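Local structure of superoxide dismutase (4BR6) at residues F77-A82 with W187-Q192; E108-Q113 with L138-R143; E24-K29 with G158-E163; L42-E47 with A58-L63. The protein probably protects cells from oxygen radicals by converting superoxide to hydrogen peroxide and molecular oxygen at a manganese centre. All coordinates share one frame; numbering follows the deposited sequence.

Contact 1 of 4, residues F77-A82 with W187-Q192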
loop_
_atom_site.group_PDB
_atom_site.type_symbol
_atom_site.label_atom_id
_atom_site.label_comp_id
_atom_site.label_asym_id
_atom_site.label_seq_id
_atom_site.Cartn_x
_atom_site.Cartn_y
_atom_site.Cartn_z
ATOM N N PHE B 77 -22.876 -0.248 -6.759
ATOM C CA PHE B 77 -23.433 0.636 -5.731
ATOM C C PHE B 77 -24.848 1.111 -6.108
ATOM O O PHE B 77 -25.784 0.946 -5.337
ATOM C CB PHE B 77 -22.515 1.847 -5.507
ATOM C CG PHE B 77 -22.853 2.670 -4.284
ATOM C CD1 PHE B 77 -23.189 2.074 -3.076
ATOM C CD2 PHE B 77 -22.797 4.057 -4.335
ATOM C CE1 PHE B 77 -23.483 2.842 -1.969
ATOM C CE2 PHE B 77 -23.091 4.822 -3.215
ATOM C CZ PHE B 77 -23.427 4.217 -2.044
ATOM N N TRP B 78 -25.004 1.686 -7.297
ATOM C CA TRP B 78 -26.305 2.182 -7.717
ATOM C C TRP B 78 -27.346 1.077 -7.709
ATOM O O TRP B 78 -28.501 1.299 -7.334
ATOM C CB TRP B 78 -26.251 2.771 -9.124
ATOM C CG TRP B 78 -25.175 3.756 -9.382
ATOM C CD1 TRP B 78 -24.428 3.831 -10.499
ATOM C CD2 TRP B 78 -24.726 4.816 -8.523
ATOM N NE1 TRP B 78 -23.537 4.852 -10.399
ATOM C CE2 TRP B 78 -23.691 5.474 -9.195
ATOM C CE3 TRP B 78 -25.086 5.260 -7.255
ATOM C CZ2 TRP B 78 -23.014 6.558 -8.651
ATOM C CZ3 TRP B 78 -24.417 6.339 -6.717
ATOM C CH2 TRP B 78 -23.395 6.974 -7.412
ATOM N N GLU B 79 -26.925 -0.109 -8.141
ATOM C CA GLU B 79 -27.808 -1.261 -8.218
ATOM C C GLU B 79 -28.313 -1.708 -6.858
ATOM O O GLU B 79 -29.428 -2.227 -6.773
ATOM C CB GLU B 79 -27.090 -2.435 -8.865
ATOM C CG GLU B 79 -26.782 -2.267 -10.320
ATOM C CD GLU B 79 -26.117 -3.510 -10.879
ATOM O OE1 GLU B 79 -25.822 -4.427 -10.077
ATOM O OE2 GLU B 79 -25.886 -3.579 -12.101
ATOM N N ASN B 80 -27.505 -1.540 -5.803
ATOM C CA ASN B 80 -27.970 -1.927 -4.457
ATOM C C ASN B 80 -28.485 -0.744 -3.636
ATOM O O ASN B 80 -28.466 -0.758 -2.414
ATOM C CB ASN B 80 -26.994 -2.863 -3.674
ATOM C CG ASN B 80 -25.699 -2.184 -3.186
ATOM O OD1 ASN B 80 -24.598 -2.646 -3.499
ATOM N ND2 ASN B 80 -25.828 -1.141 -2.366
ATOM N N LEU B 81 -28.970 0.267 -4.351
ATOM C CA LEU B 81 -29.650 1.406 -3.751
ATOM C C LEU B 81 -31.035 1.519 -4.396
ATOM O O LEU B 81 -31.186 1.308 -5.600
ATOM C CB LEU B 81 -28.884 2.719 -3.973
ATOM C CG LEU B 81 -27.577 2.965 -3.209
ATOM C CD1 LEU B 81 -26.967 4.269 -3.643
ATOM C CD2 LEU B 81 -27.781 2.966 -1.696
ATOM N N ALA B 82 -32.038 1.854 -3.597
ATOM C CA ALA B 82 -33.374 2.061 -4.114
ATOM C C ALA B 82 -34.144 2.964 -3.161
ATOM O O ALA B 82 -33.841 3.010 -1.971
ATOM C CB ALA B 82 -34.080 0.735 -4.304
ATOM N N TRP B 187 -32.238 -4.759 -1.001
ATOM C CA TRP B 187 -31.927 -6.127 -0.589
ATOM C C TRP B 187 -32.449 -7.151 -1.570
ATOM O O TRP B 187 -32.143 -8.326 -1.462
ATOM C CB TRP B 187 -32.446 -6.431 0.814
ATOM C CG TRP B 187 -31.660 -5.705 1.840
ATOM C CD1 TRP B 187 -32.062 -4.645 2.576
ATOM C CD2 TRP B 187 -30.303 -5.961 2.208
ATOM N NE1 TRP B 187 -31.048 -4.224 3.396
ATOM C CE2 TRP B 187 -29.956 -5.016 3.186
ATOM C CE3 TRP B 187 -29.348 -6.895 1.803
ATOM C CZ2 TRP B 187 -28.705 -4.986 3.772
ATOM C CZ3 TRP B 187 -28.113 -6.861 2.388
ATOM C CH2 TRP B 187 -27.800 -5.916 3.361
ATOM N N LYS B 188 -33.227 -6.700 -2.543
ATOM C CA LYS B 188 -33.650 -7.582 -3.621
ATOM C C LYS B 188 -32.490 -7.774 -4.601
ATOM O O LYS B 188 -32.244 -8.873 -5.082
ATOM C CB LYS B 188 -34.898 -7.024 -4.308
ATOM C CG LYS B 188 -35.290 -7.720 -5.596
ATOM C CD LYS B 188 -36.792 -7.621 -5.873
ATOM C CE LYS B 188 -37.349 -6.228 -5.650
ATOM N NZ LYS B 188 -36.654 -5.187 -6.449
ATOM N N THR B 189 -31.750 -6.710 -4.874
ATOM C CA THR B 189 -30.562 -6.836 -5.723
ATOM C C THR B 189 -29.541 -7.758 -5.060
ATOM O O THR B 189 -28.960 -8.612 -5.707
ATOM C CB THR B 189 -29.891 -5.476 -5.981
ATOM O OG1 THR B 189 -30.801 -4.619 -6.665
ATOM C CG2 THR B 189 -28.639 -5.630 -6.816
ATOM N N VAL B 190 -29.318 -7.560 -3.766
ATOM C CA VAL B 190 -28.329 -8.347 -3.028
ATOM C C VAL B 190 -28.650 -9.832 -3.084
ATOM O O VAL B 190 -27.765 -10.652 -3.260
ATOM C CB VAL B 190 -28.265 -7.916 -1.547
ATOM C CG1 VAL B 190 -27.236 -8.750 -0.772
ATOM C CG2 VAL B 190 -27.968 -6.430 -1.454
ATOM N N ALA B 191 -29.923 -10.172 -2.933
ATOM C CA ALA B 191 -30.341 -11.567 -2.922
ATOM C C ALA B 191 -30.213 -12.198 -4.299
ATOM O O ALA B 191 -30.006 -13.409 -4.418
ATOM C CB ALA B 191 -31.772 -11.672 -2.422
ATOM N N GLN B 192 -30.356 -11.389 -5.342
ATOM C CA GLN B 192 -30.109 -11.852 -6.702
ATOM C C GLN B 192 -28.648 -12.229 -6.854
ATOM O O GLN B 192 -28.332 -13.313 -7.328
ATOM C CB GLN B 192 -30.487 -10.776 -7.721
ATOM C CG GLN B 192 -31.938 -10.832 -8.170
ATOM C CD GLN B 192 -32.546 -9.471 -8.415
ATOM O OE1 GLN B 192 -31.908 -8.569 -8.965
ATOM N NE2 GLN B 192 -33.798 -9.309 -7.996
#
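Thr189 brings its hydroxyl and methyl against the carbonyl oxygen of Glu79, at the end of helix 61-79. Its OG1 donates a hydrogen bond to Glu79 O over 2.8 Å, arriving tilted 35° from the carbonyl plane with a C=O...OG1 angle of 145°. The methyl CG2 rests on the same group, 3.5 Å from Glu79 O, and also reaches Glu79 CB at 4.1 Å. With chi1 at -62°, OG1 lies beside the backbone N and CG2 is swung anti to it, which brings both branches against the one carbonyl. Asn80 is the first residue to leave helical backbone angles, and the threonine hydroxyl thus supplies a donor to a carbonyl at the C-terminal end of the helix. Beside this bond, Val190 CG2 packs 4.3 Å from Asn80 CB. The polar ends of Glu79 and Asn80 turn to other partners: Glu79 OE1 forms a salt bridge with Arg193, and Asn80 OD1 accepts from both Arg193 and the backbone N of Gly158. The contact therefore joins the C-terminal end of helix 61-79, in the alpha-hairpin domain, to helix 187-195 of the C-terminal domain, with Val190 also lying on strand 153-160 and on Leu96 of helix 94-104.

Contact 2 of 4, residues E108-Q113 with L138-R143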
loop_
_atom_site.group_PDB
_atom_site.type_symbol
_atom_site.label_atom_id
_atom_site.label_comp_id
_atom_site.label_asym_id
_atom_site.label_seq_id
_atom_site.Cartn_x
_atom_site.Cartn_y
_atom_site.Cartn_z
ATOM N N GLU B 108 -28.954 -7.438 12.456
ATOM C CA GLU B 108 -28.545 -6.293 13.256
ATOM C C GLU B 108 -27.051 -6.311 13.585
ATOM O O GLU B 108 -26.398 -5.281 13.510
ATOM C CB GLU B 108 -29.361 -6.230 14.542
ATOM C CG GLU B 108 -29.130 -4.965 15.349
ATOM C CD GLU B 108 -30.426 -4.315 15.805
ATOM O OE1 GLU B 108 -31.354 -4.186 14.977
ATOM O OE2 GLU B 108 -30.512 -3.927 16.991
ATOM N N THR B 109 -26.525 -7.472 13.964
ATOM C CA THR B 109 -25.106 -7.601 14.296
ATOM C C THR B 109 -24.226 -7.379 13.058
ATOM O O THR B 109 -23.169 -6.742 13.134
ATOM C CB THR B 109 -24.800 -8.980 14.916
ATOM O OG1 THR B 109 -25.361 -9.043 16.229
ATOM C CG2 THR B 109 -23.306 -9.224 15.027
ATOM N N PHE B 110 -24.655 -7.922 11.926
ATOM C CA PHE B 110 -23.978 -7.683 10.656
ATOM C C PHE B 110 -23.939 -6.189 10.351
ATOM O O PHE B 110 -22.923 -5.657 9.900
ATOM C CB PHE B 110 -24.692 -8.420 9.516
ATOM C CG PHE B 110 -24.491 -7.787 8.161
ATOM C CD1 PHE B 110 -23.303 -7.927 7.479
ATOM C CD2 PHE B 110 -25.488 -7.029 7.578
ATOM C CE1 PHE B 110 -23.121 -7.331 6.244
ATOM C CE2 PHE B 110 -25.297 -6.436 6.337
ATOM C CZ PHE B 110 -24.124 -6.594 5.679
ATOM N N ARG B 111 -25.073 -5.530 10.589
ATOM C CA ARG B 111 -25.245 -4.097 10.363
ATOM C C ARG B 111 -24.339 -3.271 11.272
ATOM O O ARG B 111 -23.812 -2.230 10.875
ATOM C CB ARG B 111 -26.705 -3.726 10.623
ATOM C CG ARG B 111 -27.051 -2.277 10.372
ATOM C CD ARG B 111 -28.550 -2.021 10.536
ATOM N NE ARG B 111 -28.826 -0.589 10.622
ATOM C CZ ARG B 111 -29.941 0.004 10.197
ATOM N NH1 ARG B 111 -30.918 -0.708 9.639
ATOM N NH2 ARG B 111 -30.073 1.324 10.323
ATOM N N LYS B 112 -24.196 -3.736 12.508
ATOM C CA LYS B 112 -23.280 -3.142 13.481
ATOM C C LYS B 112 -21.830 -3.277 13.045
ATOM O O LYS B 112 -21.074 -2.309 13.041
ATOM C CB LYS B 112 -23.475 -3.833 14.834
ATOM C CG LYS B 112 -22.731 -3.209 16.003
ATOM C CD LYS B 112 -23.132 -3.893 17.303
ATOM C CE LYS B 112 -21.989 -4.660 17.925
ATOM N NZ LYS B 112 -21.369 -5.636 16.984
ATOM N N GLN B 113 -21.439 -4.486 12.673
ATOM C CA GLN B 113 -20.060 -4.732 12.307
ATOM C C GLN B 113 -19.691 -4.009 11.025
ATOM O O GLN B 113 -18.563 -3.534 10.878
ATOM C CB GLN B 113 -19.818 -6.228 12.167
ATOM C CG GLN B 113 -19.724 -6.904 13.511
ATOM C CD GLN B 113 -19.737 -8.398 13.410
ATOM O OE1 GLN B 113 -20.043 -8.956 12.360
ATOM N NE2 GLN B 113 -19.405 -9.066 14.507
ATOM N N LEU B 138 -20.276 -15.780 4.223
ATOM C CA LEU B 138 -20.305 -14.324 4.071
ATOM C C LEU B 138 -19.307 -13.616 4.992
ATOM O O LEU B 138 -19.030 -14.082 6.090
ATOM C CB LEU B 138 -21.708 -13.791 4.388
ATOM C CG LEU B 138 -22.870 -14.317 3.555
ATOM C CD1 LEU B 138 -24.130 -13.626 4.005
ATOM C CD2 LEU B 138 -22.608 -14.108 2.062
ATOM N N ALA B 139 -18.791 -12.472 4.553
ATOM C CA ALA B 139 -17.899 -11.672 5.380
ATOM C C ALA B 139 -18.004 -10.198 5.024
ATOM O O ALA B 139 -18.556 -9.832 3.983
ATOM C CB ALA B 139 -16.451 -12.152 5.241
ATOM N N ILE B 140 -17.482 -9.356 5.907
ATOM C CA ILE B 140 -17.347 -7.933 5.632
ATOM C C ILE B 140 -15.871 -7.660 5.319
ATOM O O ILE B 140 -14.996 -7.989 6.113
ATOM C CB ILE B 140 -17.823 -7.096 6.851
ATOM C CG1 ILE B 140 -19.315 -7.322 7.090
ATOM C CG2 ILE B 140 -17.530 -5.598 6.657
ATOM C CD1 ILE B 140 -19.754 -7.050 8.519
ATOM N N VAL B 141 -15.595 -7.096 4.147
ATOM C CA VAL B 141 -14.237 -6.710 3.807
ATOM C C VAL B 141 -14.224 -5.223 3.552
ATOM O O VAL B 141 -15.269 -4.628 3.304
ATOM C CB VAL B 141 -13.709 -7.448 2.562
ATOM C CG1 VAL B 141 -13.701 -8.966 2.817
ATOM C CG2 VAL B 141 -14.535 -7.088 1.313
ATOM N N THR B 142 -13.029 -4.641 3.608
ATOM C CA THR B 142 -12.825 -3.256 3.236
ATOM C C THR B 142 -11.850 -3.207 2.053
ATOM O O THR B 142 -11.003 -4.087 1.894
ATOM C CB THR B 142 -12.280 -2.451 4.415
ATOM O OG1 THR B 142 -11.096 -3.082 4.912
ATOM C CG2 THR B 142 -13.322 -2.379 5.517
ATOM N N ARG B 143 -11.992 -2.194 1.211
ATOM C CA ARG B 143 -11.066 -1.980 0.107
ATOM C C ARG B 143 -10.638 -0.523 0.113
ATOM O O ARG B 143 -11.451 0.358 0.373
ATOM C CB ARG B 143 -11.735 -2.351 -1.220
ATOM C CG ARG B 143 -12.057 -3.828 -1.335
ATOM C CD ARG B 143 -10.821 -4.627 -1.726
ATOM N NE ARG B 143 -11.073 -6.062 -1.843
ATOM C CZ ARG B 143 -11.057 -6.924 -0.824
ATOM N NH1 ARG B 143 -10.825 -6.515 0.414
ATOM N NH2 ARG B 143 -11.280 -8.210 -1.044
#
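Ile140 reaches from strand 138-144 toward helix 107-119, where its longer branch fits between Phe110 and Gln113. From CB, which points to the helix, chi1 of -64° sets CG1 anti to the carbonyl carbon and sends this branch forward. CG1 lies against the CD1-CE1 bond of Phe110, 3.9 Å from Phe110 CE1. The terminal CD1 of Ile140 goes deepest: it lies 3.8 Å from Phe110 CD1, 3.7 Å from Phe110 O and 3.7 Å from Gln113 CB, so that one methyl touches ring, backbone and aliphatic chain together. Its approach to the ring is oblique. In the alpha/beta C-terminal domain of iron/manganese superoxide dismutases, this is where a helix packs on the three-stranded antiparallel sheet; strand 138-144 is an outermost strand of that sheet within the chain and pairs with 125-132. No hydrogen bond links the two segments, and their meeting is by van der Waals contact. Phe110 swings its ring to the isoleucine with CG anti to the backbone N (chi1 154°), while its ring also meets Phe104 and Leu129. Met114 and Ala117, farther along the helix, touch Ile140 as well, and Gln113 packs against Asp134 of the second subunit.

Contact 3 of 4, residues E24-K29 with G158-E163. With MN3 (manganese (III) ion), chain I.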
loop_
_atom_site.group_PDB
_atom_site.type_symbol
_atom_site.label_atom_id
_atom_site.label_comp_id
_atom_site.label_asym_id
_atom_site.label_seq_id
_atom_site.Cartn_x
_atom_site.Cartn_y
_atom_site.Cartn_z
ATOM N N GLU B 24 -26.526 13.321 -7.761
ATOM C CA GLU B 24 -26.276 13.934 -9.065
ATOM C C GLU B 24 -24.787 14.003 -9.401
ATOM O O GLU B 24 -24.355 13.551 -10.470
ATOM C CB GLU B 24 -26.882 15.343 -9.133
ATOM C CG GLU B 24 -26.458 16.132 -10.383
ATOM C CD GLU B 24 -27.278 17.385 -10.603
ATOM O OE1 GLU B 24 -27.157 18.318 -9.781
ATOM O OE2 GLU B 24 -28.036 17.434 -11.596
ATOM N N LEU B 25 -24.012 14.574 -8.485
ATOM C CA LEU B 25 -22.565 14.692 -8.643
ATOM C C LEU B 25 -21.894 13.327 -8.709
ATOM O O LEU B 25 -21.076 13.054 -9.582
ATOM C CB LEU B 25 -21.967 15.444 -7.454
ATOM C CG LEU B 25 -22.222 16.944 -7.336
ATOM C CD1 LEU B 25 -21.602 17.475 -6.051
ATOM C CD2 LEU B 25 -21.662 17.676 -8.529
ATOM N N HIS B 26 -22.224 12.488 -7.738
ATOM C CA HIS B 26 -21.631 11.166 -7.609
ATOM C C HIS B 26 -21.737 10.360 -8.908
ATOM O O HIS B 26 -20.818 9.623 -9.267
ATOM C CB HIS B 26 -22.353 10.422 -6.498
ATOM C CG HIS B 26 -21.525 9.399 -5.800
ATOM N ND1 HIS B 26 -21.975 8.738 -4.679
ATOM C CD2 HIS B 26 -20.279 8.925 -6.042
ATOM C CE1 HIS B 26 -21.048 7.891 -4.271
ATOM N NE2 HIS B 26 -20.011 7.989 -5.079
ATOM N N HIS B 27 -22.862 10.519 -9.605
ATOM C CA HIS B 27 -23.166 9.777 -10.831
ATOM C C HIS B 27 -22.680 10.511 -12.070
ATOM O O HIS B 27 -21.852 9.993 -12.820
ATOM C CB HIS B 27 -24.682 9.566 -10.931
ATOM C CG HIS B 27 -25.120 8.734 -12.100
ATOM N ND1 HIS B 27 -25.746 9.275 -13.204
ATOM C CD2 HIS B 27 -25.064 7.398 -12.323
ATOM C CE1 HIS B 27 -26.037 8.313 -14.061
ATOM N NE2 HIS B 27 -25.632 7.165 -13.552
ATOM N N SER B 28 -23.202 11.718 -12.282
ATOM C CA SER B 28 -22.922 12.474 -13.498
ATOM C C SER B 28 -21.462 12.917 -13.580
ATOM O O SER B 28 -20.897 12.962 -14.668
ATOM C CB SER B 28 -23.857 13.686 -13.626
ATOM O OG SER B 28 -23.536 14.701 -12.690
ATOM N N LYS B 29 -20.849 13.235 -12.443
ATOM C CA LYS B 29 -19.470 13.712 -12.432
ATOM C C LYS B 29 -18.497 12.600 -12.082
ATOM O O LYS B 29 -17.670 12.225 -12.902
ATOM C CB LYS B 29 -19.289 14.895 -11.467
ATOM C CG LYS B 29 -20.146 16.119 -11.790
ATOM C CD LYS B 29 -19.912 16.602 -13.215
ATOM C CE LYS B 29 -20.713 17.848 -13.526
ATOM N NZ LYS B 29 -20.652 18.191 -14.970
ATOM N N GLY B 158 -22.407 -3.193 -1.426
ATOM C CA GLY B 158 -21.359 -2.238 -1.121
ATOM C C GLY B 158 -21.884 -0.924 -0.577
ATOM O O GLY B 158 -22.986 -0.497 -0.919
ATOM N N ILE B 159 -21.091 -0.313 0.302
ATOM C CA ILE B 159 -21.305 1.047 0.768
ATOM C C ILE B 159 -20.021 1.858 0.577
ATOM O O ILE B 159 -18.956 1.502 1.086
ATOM C CB ILE B 159 -21.702 1.077 2.253
ATOM C CG1 ILE B 159 -23.007 0.292 2.444
ATOM C CG2 ILE B 159 -21.852 2.516 2.732
ATOM C CD1 ILE B 159 -23.477 0.110 3.895
ATOM N N ASP B 160 -20.141 2.944 -0.176
ATOM C CA ASP B 160 -19.032 3.825 -0.516
ATOM C C ASP B 160 -18.684 4.709 0.674
ATOM O O ASP B 160 -19.570 5.342 1.244
ATOM C CB ASP B 160 -19.502 4.698 -1.658
ATOM C CG ASP B 160 -18.425 5.564 -2.226
ATOM O OD1 ASP B 160 -17.247 5.502 -1.816
ATOM O OD2 ASP B 160 -18.794 6.311 -3.124
ATOM N N ALA B 161 -17.401 4.766 1.036
ATOM C CA ALA B 161 -16.977 5.515 2.222
ATOM C C ALA B 161 -16.066 6.681 1.892
ATOM O O ALA B 161 -15.543 7.313 2.796
ATOM C CB ALA B 161 -16.299 4.589 3.253
ATOM N N TRP B 162 -15.869 6.961 0.604
ATOM C CA TRP B 162 -15.194 8.184 0.192
ATOM C C TRP B 162 -16.015 9.354 0.717
ATOM O O TRP B 162 -17.227 9.255 0.827
ATOM C CB TRP B 162 -15.112 8.305 -1.334
ATOM C CG TRP B 162 -14.132 7.391 -2.016
ATOM C CD1 TRP B 162 -14.085 6.030 -1.949
ATOM C CD2 TRP B 162 -13.074 7.783 -2.899
ATOM N NE1 TRP B 162 -13.054 5.556 -2.715
ATOM C CE2 TRP B 162 -12.423 6.611 -3.313
ATOM C CE3 TRP B 162 -12.614 9.016 -3.364
ATOM C CZ2 TRP B 162 -11.323 6.632 -4.176
ATOM C CZ3 TRP B 162 -11.519 9.030 -4.222
ATOM C CH2 TRP B 162 -10.896 7.852 -4.620
ATOM N N GLU B 163 -15.358 10.466 1.032
ATOM C CA GLU B 163 -16.050 11.603 1.605
ATOM C C GLU B 163 -17.057 12.223 0.635
ATOM O O GLU B 163 -18.048 12.813 1.054
ATOM C CB GLU B 163 -15.028 12.629 2.090
ATOM C CG GLU B 163 -14.256 12.113 3.317
ATOM C CD GLU B 163 -13.085 12.992 3.743
ATOM O OE1 GLU B 163 -12.408 13.592 2.876
ATOM O OE2 GLU B 163 -12.835 13.085 4.956
HETATM MN MN MN3 I . -17.787 7.112 -4.896
HETATM O O HOH W 1 -15.283 6.827 -4.889
#
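His26 and Asp160 approach from opposite directions and meet at the manganese(III) ion, the active-site metal of the iron/manganese superoxide dismutase fold, which is bound between the helical N-terminal domain and the alpha/beta C-terminal domain. The histidine comes from helix 20-50 and the aspartate from the end of strand 153-160. Their backbones stay far apart, 10.5 Å between His26 CA and Asp160 CA, and the two side chains span the gap. Both place CG anti to the backbone N, with chi1 at -152° in His26 and -174° in Asp160, which extends imidazole and carboxylate toward the metal. Manganese is bound by His26 NE2 at 2.4 Å and by Asp160 OD2 at 2.2 Å. Asp160 OD2 sits at the edge of the imidazole, in the ring plane, while the carboxylate as a whole is turned 35° from that plane. The 2.8 Å between His26 NE2 and Asp160 OD2 is the spacing of two ligands sharing one ion and not a hydrogen bond. His74 and His164 complete the protein ligands, and a water binds 2.5 Å from the manganese. That water lies over one face of the Trp162 indole, offset toward its rim. Glu163 reaches across the subunit boundary to hydrogen-bond His164 of the third subunit, which places the site near an interface. The other oxygen of the carboxylate is held in an Asx turn: Trp162 N donates to Asp160 OD1 over 3.1 Å, meeting it from above the carboxylate plane.

Contact 4 of 4, residues L42-E47 with A58-L63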
loop_
_atom_site.group_PDB
_atom_site.type_symbol
_atom_site.label_atom_id
_atom_site.label_comp_id
_atom_site.label_asym_id
_atom_site.label_seq_id
_atom_site.Cartn_x
_atom_site.Cartn_y
_atom_site.Cartn_z
ATOM N N LEU B 42 -7.540 1.809 -21.467
ATOM C CA LEU B 42 -7.594 0.645 -22.349
ATOM C C LEU B 42 -7.137 0.971 -23.775
ATOM O O LEU B 42 -6.495 0.143 -24.422
ATOM C CB LEU B 42 -8.996 0.033 -22.352
ATOM C CG LEU B 42 -9.306 -0.845 -21.132
ATOM C CD1 LEU B 42 -10.751 -1.251 -21.122
ATOM C CD2 LEU B 42 -8.420 -2.093 -21.076
ATOM N N GLU B 43 -7.452 2.174 -24.252
ATOM C CA GLU B 43 -6.996 2.638 -25.562
ATOM C C GLU B 43 -5.487 2.832 -25.566
ATOM O O GLU B 43 -4.786 2.380 -26.474
ATOM C CB GLU B 43 -7.674 3.957 -25.929
ATOM C CG GLU B 43 -9.074 3.797 -26.488
ATOM C CD GLU B 43 -9.885 5.084 -26.491
ATOM O OE1 GLU B 43 -9.291 6.180 -26.630
ATOM O OE2 GLU B 43 -11.125 4.988 -26.354
ATOM N N ALA B 44 -4.987 3.498 -24.536
ATOM C CA ALA B 44 -3.565 3.767 -24.430
ATOM C C ALA B 44 -2.755 2.465 -24.307
ATOM O O ALA B 44 -1.630 2.386 -24.802
ATOM C CB ALA B 44 -3.295 4.687 -23.260
ATOM N N THR B 45 -3.329 1.454 -23.652
ATOM C CA THR B 45 -2.685 0.143 -23.508
ATOM C C THR B 45 -2.551 -0.601 -24.842
ATOM O O THR B 45 -1.526 -1.231 -25.109
ATOM C CB THR B 45 -3.466 -0.796 -22.528
ATOM O OG1 THR B 45 -3.352 -0.308 -21.182
ATOM C CG2 THR B 45 -2.928 -2.245 -22.587
ATOM N N ALA B 46 -3.606 -0.571 -25.651
ATOM C CA ALA B 46 -3.606 -1.232 -26.958
ATOM C C ALA B 46 -2.703 -0.499 -27.948
ATOM O O ALA B 46 -2.013 -1.121 -28.767
ATOM C CB ALA B 46 -5.016 -1.292 -27.510
ATOM N N GLU B 47 -2.737 0.830 -27.880
ATOM C CA GLU B 47 -1.907 1.674 -28.721
ATOM C C GLU B 47 -0.442 1.348 -28.495
ATOM O O GLU B 47 0.350 1.288 -29.439
ATOM C CB GLU B 47 -2.180 3.139 -28.394
ATOM C CG GLU B 47 -1.270 4.142 -29.092
ATOM C CD GLU B 47 -1.815 5.559 -29.033
ATOM O OE1 GLU B 47 -3.018 5.735 -28.730
ATOM O OE2 GLU B 47 -1.031 6.500 -29.282
ATOM N N ALA B 58 2.649 -1.189 -19.236
ATOM C CA ALA B 58 2.667 -1.482 -17.802
ATOM C C ALA B 58 2.416 -0.247 -16.952
ATOM O O ALA B 58 1.784 -0.336 -15.907
ATOM C CB ALA B 58 3.988 -2.115 -17.402
ATOM N N SER B 59 2.924 0.894 -17.406
ATOM C CA SER B 59 2.798 2.164 -16.693
ATOM C C SER B 59 1.344 2.590 -16.514
ATOM O O SER B 59 1.030 3.396 -15.637
ATOM C CB SER B 59 3.533 3.258 -17.460
ATOM O OG SER B 59 2.742 3.712 -18.530
ATOM N N LEU B 60 0.469 2.061 -17.358
ATOM C CA LEU B 60 -0.960 2.363 -17.288
ATOM C C LEU B 60 -1.729 1.444 -16.340
ATOM O O LEU B 60 -2.932 1.601 -16.158
ATOM C CB LEU B 60 -1.568 2.298 -18.690
ATOM C CG LEU B 60 -1.102 3.449 -19.581
ATOM C CD1 LEU B 60 -1.082 3.026 -21.045
ATOM C CD2 LEU B 60 -2.004 4.647 -19.355
ATOM N N ALA B 61 -1.048 0.491 -15.723
ATOM C CA ALA B 61 -1.729 -0.408 -14.799
ATOM C C ALA B 61 -2.462 0.323 -13.648
ATOM O O ALA B 61 -3.625 0.039 -13.407
ATOM C CB ALA B 61 -0.774 -1.484 -14.264
ATOM N N PRO B 62 -1.796 1.267 -12.946
ATOM C CA PRO B 62 -2.501 2.002 -11.878
ATOM C C PRO B 62 -3.823 2.649 -12.307
ATOM O O PRO B 62 -4.826 2.501 -11.608
ATOM C CB PRO B 62 -1.498 3.090 -11.488
ATOM C CG PRO B 62 -0.168 2.480 -11.764
ATOM C CD PRO B 62 -0.374 1.651 -13.014
ATOM N N LEU B 63 -3.826 3.351 -13.434
ATOM C CA LEU B 63 -5.052 3.951 -13.955
ATOM C C LEU B 63 -6.118 2.930 -14.359
ATOM O O LEU B 63 -7.310 3.185 -14.200
ATOM C CB LEU B 63 -4.723 4.852 -15.137
ATOM C CG LEU B 63 -4.021 6.154 -14.752
ATOM C CD1 LEU B 63 -3.281 6.758 -15.947
ATOM C CD2 LEU B 63 -5.035 7.151 -14.163
#
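Leu60 turns CG beside its own backbone N, anti to the carbonyl carbon (chi1 -70°), and chi2 of 150° carries CD1 forward onto helix 20-50 at Ala44 and Thr45. On the helix side, Thr45 has chi1 of -69°, which places OG1 beside its backbone N and the methyl CG2 anti to that N; OG1 is thereby the branch that borders the leucine. The closest approach is between methyl groups, with Ala44 CB 3.5 Å from Leu60 CD1. The second leucine methyl, CD2, touches the same alanine more loosely, 4.1 Å from Ala44 CB. CD1 also lies along the helix backbone, 3.7 Å from Ala44 C and 3.8 Å from Thr45 N, so the branched end of the leucine covers the link between the two residues as well as the alanine methyl. The Thr45 and Leu60 side chains run antiparallel alongside each other, with Thr45 OG1 4.0 Å from Leu60 CB. That oxygen makes no bond to the leucine; its hydrogen-bond partner is Ala41 O, one turn back in its own helix. At Ala44 the side chain is a single methyl, and Leu60 CD1 reaches the helix backbone beside it. The contact is van der Waals packing, mainly of methyl groups, with no hydrogen bond between the segments. It lies in the alpha-hairpin domain, well away from the metal. Leu60 packs the segment leading into helix 61-79, the returning arm of the hairpin, against helix 20-50, while Ala58 and Ala61 pack against the fourth subunit.

How the contacts relate
Contacts 1 and 3 both join the two domains, and both are buried near the middle of the chain. They touch directly: Phe77 CD1 packs 3.4 Å from Gly158 O, and Trp78 packs on His26. Contact 3 relies on metal coordination, contact 1 on one hydroxyl-to-carbonyl bond flanked by looser methyl contacts. Contacts 2 and 4 are mainly apolar and stay within one domain each, contact 2 joining helix to sheet and contact 4 helix to helix. Contact 2, only partly buried, shares the sheet with contact 3. Contact 4, about 25 Å from contact 3 between centres, is far from the chain's centre yet buried, and shares helix 20-50 with contact 3 and helix 61-79 with contact 1.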